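Local coordinates for kelch-like protein 7 (Homo sapiens, PDB 3II7), which serves, as a whole protein of which this is the kelch domain, as substrate-specific adapter of a BTB-CUL3-RBX1 E3 ubiquitin ligase that marks proteins for degradation, at residues A205-Q209 with G238-C243; G20-C26 with D38-E44. All blocks are in the same frame, centred on the assembly; numbering follows the deposited sequence.

Contact 1: A205-Q209 with G238-C243; sequences AVGGQ and GVTVKC. With EDO (1,2-ethanediol), chain I.
Two carbonyl oxygens face each other here: Gly208 O lies 3.2 Å from Gly238 O, two acceptors that cannot hydrogen-bond to each other, and the backbones pass without hydrogen-bonding to one another. They run roughly antiparallel, end-to-end directions 143° apart, with CA atoms 4.7 Å apart at both Gly208-Thr240 and Gln209-Val239. Gly207 (phi/psi 61/-136) and Gly208 (92/-149) both have positive phi; a CB on Gly208 would jam against the preceding carbonyl. Gly208 CA makes a CA-H...O contact with Val239 O at 3.6 Å. This glycine pair, following strand 202-206, is the double-glycine signature of the kelch motif, and it leans on the linker into strand 242-246, the first strand of the neighbouring propeller blade. Val206 (chi1 t) points across, its CG1 3.8 Å from Cys243 SG (chi1 m), while Val241 (chi1 m) sets CG2 3.1 Å from Val206 O. Gln209, with chi1 p and chi2 t, lays CG 3.4 Å from Val239 O and OE1 3.8 Å from Val239 CB; its NE2 hydrogen-bonds to Asn193. Thr240 turns away, with OG1 2.8 Å from O2 of an ethanediol that Lys242 NZ reaches weakly at 3.3 Å.

Contact 2: G20-C26 with D38-E44; sequences GSQPQSC and DIRCPFE. With EDO (1,2-ethanediol), chain B; EDO (1,2-ethanediol), chain M; EDO (1,2-ethanediol), chain D.
Cys26, Ser21 and Asp38 have the largest areas covered in this contact between two irregular segments. Cys26 O accepts a straight hydrogen bond from Ile39 N (2.9 Å, 174°); its CB is 4.0 Å from Ile39 CB, and with chi1 m its SG reaches to 3.6 Å from Cys41 CB. Asp38 (chi1 m) flanks Gln24, CA atoms 5.7 Å apart, and forms a salt bridge with Arg27. Segment 20-26 is the loop between the second and third strands of a kelch blade, opening on the glycine that ends the double-glycine motif (Gly20, 109/-155); segment 38-44 leads from the outer strand toward the next blade. A type II turn, Gln22 to Ser25 (Ser25 N to Gln22 O 3.0 Å), places Gln24 at 65/16. Ser21 (chi1 p) packs CB 3.5 Å from Cys41 O and OG 3.9 Å from Glu44 CG. An ethanediol plugs the gap between the backbones, its O1 donating to Ile39 O (2.7 Å) and its O2 accepting from Cys41 N (3.0 Å).

In the fold
Both contacts belong to a single six-bladed kelch propeller and follow one another along the chain, contact 2 in the first kelch repeat and contact 1 in the fifth. Their centres are 24 Å apart and their nearest atoms about 11 Å, so they do not touch. Each starts from a glycine-rich turn after the second strand of a blade: contact 2 ties it to the exit of its own blade's outer strand 35-38, its centre about 19 Å from the centre of the chain, whereas contact 1 packs it on the entry to the adjoining blade, about 10 Å from that centre. The blade 242-278 lies between their sheets; strand 290-295 pairs with 13-18, so the C-terminus closes the ring on the first blade.

Contact 1: A205-Q209 with G238-C243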
loop_
_atom_site.group_PDB
_atom_site.type_symbol
_atom_site.label_atom_id
_atom_site.label_comp_id
_atom_site.label_asym_id
_atom_site.label_seq_id
_atom_site.Cartn_x
_atom_site.Cartn_y
_atom_site.Cartn_z
ATOM N N ALA A 205 -2.503 -1.527 -11.008
ATOM C CA ALA A 205 -1.812 -0.356 -10.594
ATOM C C ALA A 205 -2.719 0.828 -10.900
ATOM O O ALA A 205 -3.082 1.058 -12.069
ATOM C CB ALA A 205 -0.476 -0.232 -11.326
ATOM N N VAL A 206 -3.039 1.611 -9.860
ATOM C CA VAL A 206 -4.105 2.598 -9.927
ATOM C C VAL A 206 -3.536 3.981 -9.674
ATOM O O VAL A 206 -3.055 4.283 -8.586
ATOM C CB VAL A 206 -5.226 2.295 -8.887
ATOM C CG1 VAL A 206 -6.370 3.313 -9.010
ATOM C CG2 VAL A 206 -5.726 0.840 -9.010
ATOM N N GLY A 207 -3.548 4.801 -10.707
ATOM C CA GLY A 207 -3.174 6.187 -10.554
ATOM C C GLY A 207 -1.760 6.384 -10.084
ATOM O O GLY A 207 -0.827 5.723 -10.569
ATOM N N GLY A 208 -1.622 7.302 -9.134
ATOM C CA GLY A 208 -0.340 7.751 -8.624
ATOM C C GLY A 208 0.141 8.967 -9.402
ATOM O O GLY A 208 -0.658 9.781 -9.856
ATOM N N GLN A 209 1.450 9.085 -9.512
ATOM C CA GLN A 209 2.099 10.221 -10.182
ATOM C C GLN A 209 3.449 9.828 -10.740
ATOM O O GLN A 209 4.036 8.836 -10.357
ATOM C CB GLN A 209 2.290 11.390 -9.213
ATOM C CG GLN A 209 3.196 11.093 -8.074
ATOM C CD GLN A 209 3.394 12.247 -7.145
ATOM O OE1 GLN A 209 3.610 13.407 -7.577
ATOM N NE2 GLN A 209 3.288 11.970 -5.846
ATOM N N GLY A 238 -5.348 12.863 -9.795
ATOM C CA GLY A 238 -4.560 13.433 -8.715
ATOM C C GLY A 238 -3.168 12.815 -8.703
ATOM O O GLY A 238 -2.742 12.216 -9.692
ATOM N N VAL A 239 -2.478 12.932 -7.578
ATOM C CA VAL A 239 -1.074 12.487 -7.491
ATOM C C VAL A 239 -0.833 11.322 -6.516
ATOM O O VAL A 239 0.197 10.648 -6.603
ATOM C CB VAL A 239 -0.129 13.669 -7.172
ATOM C CG1 VAL A 239 -0.113 14.686 -8.348
ATOM C CG2 VAL A 239 -0.483 14.360 -5.816
ATOM N N THR A 240 -1.753 11.100 -5.572
ATOM C CA THR A 240 -1.665 9.919 -4.703
ATOM C C THR A 240 -3.030 9.260 -4.583
ATOM O O THR A 240 -4.080 9.928 -4.695
ATOM C CB THR A 240 -1.078 10.244 -3.313
ATOM O OG1 THR A 240 -2.088 10.883 -2.510
ATOM C CG2 THR A 240 0.166 11.139 -3.420
ATOM N N VAL A 241 -3.025 7.951 -4.391
ATOM C CA VAL A 241 -4.276 7.257 -4.118
ATOM C C VAL A 241 -4.111 6.252 -3.021
ATOM O O VAL A 241 -3.065 5.676 -2.817
ATOM C CB VAL A 241 -4.884 6.560 -5.326
ATOM C CG1 VAL A 241 -5.504 7.581 -6.312
ATOM C CG2 VAL A 241 -3.870 5.686 -5.982
ATOM N N LYS A 242 -5.182 6.121 -2.255
ATOM C CA LYS A 242 -5.248 5.124 -1.183
ATOM C C LYS A 242 -6.371 4.196 -1.576
ATOM O O LYS A 242 -7.539 4.602 -1.604
ATOM C CB LYS A 242 -5.513 5.779 0.156
ATOM C CG LYS A 242 -4.418 6.744 0.583
ATOM C CD LYS A 242 -3.111 6.031 0.841
ATOM C CE LYS A 242 -1.989 7.018 1.116
ATOM N NZ LYS A 242 -1.475 7.728 -0.117
ATOM N N CYS A 243 -6.000 2.955 -1.923
ATOM C CA CYS A 243 -6.813 1.992 -2.666
ATOM C C CYS A 243 -6.826 0.635 -1.965
ATOM O O CYS A 243 -5.760 0.219 -1.467
ATOM C CB CYS A 243 -6.133 1.737 -4.037
ATOM S SG CYS A 243 -6.083 3.108 -5.195
HETATM C C1 EDO I . -0.074 13.090 0.903
HETATM O O1 EDO I . -1.263 13.649 1.462
HETATM C C2 EDO I . -0.430 12.205 -0.277
HETATM O O2 EDO I . -1.195 11.020 0.112
#

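Contact 2: G20-C26 with D38-E44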
loop_
_atom_site.group_PDB
_atom_site.type_symbol
_atom_site.label_atom_id
_atom_site.label_comp_id
_atom_site.label_asym_id
_atom_site.label_seq_id
_atom_site.Cartn_x
_atom_site.Cartn_y
_atom_site.Cartn_z
ATOM N N GLY A 20 -3.687 8.579 12.593
ATOM C CA GLY A 20 -3.229 9.224 13.823
ATOM C C GLY A 20 -4.197 9.088 14.967
ATOM O O GLY A 20 -4.982 8.143 15.023
ATOM N N SER A 21 -4.125 10.036 15.897
ATOM C CA SER A 21 -4.846 9.934 17.162
ATOM C C SER A 21 -5.970 10.959 17.346
ATOM O O SER A 21 -6.625 10.951 18.387
ATOM C CB SER A 21 -3.859 10.038 18.328
ATOM O OG SER A 21 -3.178 11.286 18.285
ATOM N N GLN A 22 -6.195 11.833 16.362
ATOM C CA GLN A 22 -7.319 12.787 16.421
ATOM C C GLN A 22 -8.638 12.064 16.231
ATOM O O GLN A 22 -8.695 10.993 15.583
ATOM C CB GLN A 22 -7.206 13.895 15.357
ATOM C CG GLN A 22 -6.537 15.167 15.837
ATOM C CD GLN A 22 -5.093 14.957 16.152
ATOM O OE1 GLN A 22 -4.548 13.894 15.876
ATOM N NE2 GLN A 22 -4.453 15.965 16.744
ATOM N N PRO A 23 -9.727 12.638 16.773
ATOM C CA PRO A 23 -11.008 11.972 16.545
ATOM C C PRO A 23 -11.324 11.740 15.056
ATOM O O PRO A 23 -11.066 12.611 14.196
ATOM C CB PRO A 23 -12.026 12.936 17.186
ATOM C CG PRO A 23 -11.275 13.577 18.281
ATOM C CD PRO A 23 -9.846 13.735 17.755
ATOM N N GLN A 24 -11.856 10.552 14.775
ATOM C CA GLN A 24 -12.245 10.125 13.434
ATOM C C GLN A 24 -11.069 9.994 12.467
ATOM O O GLN A 24 -11.279 9.871 11.260
ATOM C CB GLN A 24 -13.354 11.029 12.845
ATOM C CG GLN A 24 -14.706 10.906 13.540
ATOM C CD GLN A 24 -14.780 11.624 14.873
ATOM O OE1 GLN A 24 -15.102 11.019 15.893
ATOM N NE2 GLN A 24 -14.498 12.931 14.870
ATOM N N SER A 25 -9.840 9.957 12.982
ATOM C CA SER A 25 -8.664 9.879 12.113
ATOM C C SER A 25 -8.236 8.436 11.809
ATOM O O SER A 25 -7.379 8.216 10.948
ATOM C CB SER A 25 -7.503 10.665 12.695
ATOM O OG SER A 25 -6.958 10.011 13.814
ATOM N N CYS A 26 -8.840 7.456 12.498
ATOM C CA CYS A 26 -8.708 6.034 12.095
ATOM C C CYS A 26 -10.105 5.445 12.014
ATOM O O CYS A 26 -10.900 5.645 12.927
ATOM C CB CYS A 26 -7.864 5.227 13.076
ATOM S SG CYS A 26 -6.193 5.769 13.304
ATOM N N ASP A 38 -15.474 4.437 13.548
ATOM C CA ASP A 38 -14.244 4.821 14.264
ATOM C C ASP A 38 -13.439 3.652 14.869
ATOM O O ASP A 38 -14.001 2.707 15.410
ATOM C CB ASP A 38 -14.571 5.820 15.373
ATOM C CG ASP A 38 -15.064 7.169 14.849
ATOM O OD1 ASP A 38 -14.942 7.470 13.642
ATOM O OD2 ASP A 38 -15.575 7.936 15.690
ATOM N N ILE A 39 -12.112 3.743 14.733
ATOM C CA ILE A 39 -11.144 2.902 15.435
ATOM C C ILE A 39 -10.376 3.809 16.384
ATOM O O ILE A 39 -9.746 4.776 15.940
ATOM C CB ILE A 39 -10.128 2.277 14.452
ATOM C CG1 ILE A 39 -10.832 1.408 13.401
ATOM C CG2 ILE A 39 -9.080 1.447 15.193
ATOM C CD1 ILE A 39 -9.924 0.995 12.236
ATOM N N ARG A 40 -10.405 3.505 17.678
ATOM C CA ARG A 40 -9.607 4.251 18.640
ATOM C C ARG A 40 -8.131 3.908 18.470
ATOM O O ARG A 40 -7.775 2.735 18.403
ATOM C CB ARG A 40 -10.067 3.972 20.071
ATOM C CG ARG A 40 -11.468 4.516 20.362
ATOM C CD ARG A 40 -11.944 4.114 21.732
ATOM N NE ARG A 40 -12.092 2.655 21.812
ATOM C CZ ARG A 40 -12.223 1.947 22.931
ATOM N NH1 ARG A 40 -12.244 2.535 24.135
ATOM N NH2 ARG A 40 -12.317 0.625 22.840
ATOM N N CYS A 41 -7.292 4.944 18.366
ATOM C CA CYS A 41 -5.837 4.801 18.183
ATOM C C CYS A 41 -5.138 5.782 19.089
ATOM O O CYS A 41 -5.358 6.983 18.963
ATOM C CB CYS A 41 -5.442 5.117 16.768
ATOM S SG CYS A 41 -3.671 5.019 16.416
ATOM N N PRO A 42 -4.280 5.289 19.983
ATOM C CA PRO A 42 -3.595 6.162 20.929
ATOM C C PRO A 42 -2.194 6.626 20.456
ATOM O O PRO A 42 -1.436 7.191 21.238
ATOM C CB PRO A 42 -3.456 5.254 22.130
ATOM C CG PRO A 42 -3.135 3.935 21.521
ATOM C CD PRO A 42 -3.946 3.876 20.245
ATOM N N PHE A 43 -1.885 6.412 19.182
ATOM C CA PHE A 43 -0.582 6.810 18.593
ATOM C C PHE A 43 -0.752 7.911 17.583
ATOM O O PHE A 43 -1.692 7.893 16.768
ATOM C CB PHE A 43 0.087 5.613 17.924
ATOM C CG PHE A 43 0.343 4.466 18.867
ATOM C CD1 PHE A 43 1.258 4.598 19.898
ATOM C CD2 PHE A 43 -0.325 3.264 18.724
ATOM C CE1 PHE A 43 1.485 3.558 20.773
ATOM C CE2 PHE A 43 -0.099 2.217 19.601
ATOM C CZ PHE A 43 0.811 2.373 20.628
ATOM N N GLU A 44 0.179 8.863 17.624
ATOM C CA GLU A 44 0.177 9.993 16.715
ATOM C C GLU A 44 0.527 9.545 15.296
ATOM O O GLU A 44 1.152 8.494 15.101
ATOM C CB GLU A 44 1.165 11.039 17.194
ATOM C CG GLU A 44 0.742 11.698 18.485
ATOM C CD GLU A 44 1.540 12.949 18.793
ATOM O OE1 GLU A 44 2.722 13.028 18.384
ATOM O OE2 GLU A 44 0.977 13.857 19.441
HETATM C C1 EDO B . -8.484 7.650 15.867
HETATM O O1 EDO B . -9.835 7.446 15.384
HETATM C C2 EDO B . -8.471 8.447 17.164
HETATM O O2 EDO B . -8.699 7.637 18.323
HETATM C C1 EDO M . -1.578 14.523 16.349
HETATM O O1 EDO M . -2.369 13.997 17.414
HETATM C C2 EDO M . -1.842 13.764 15.041
HETATM O O2 EDO M . -2.102 12.386 15.279
HETATM C C1 EDO D . -13.178 8.784 18.589
HETATM O O1 EDO D . -12.525 10.040 18.856
HETATM C C2 EDO D . -12.262 7.892 17.765
HETATM O O2 EDO D . -12.120 8.430 16.440
#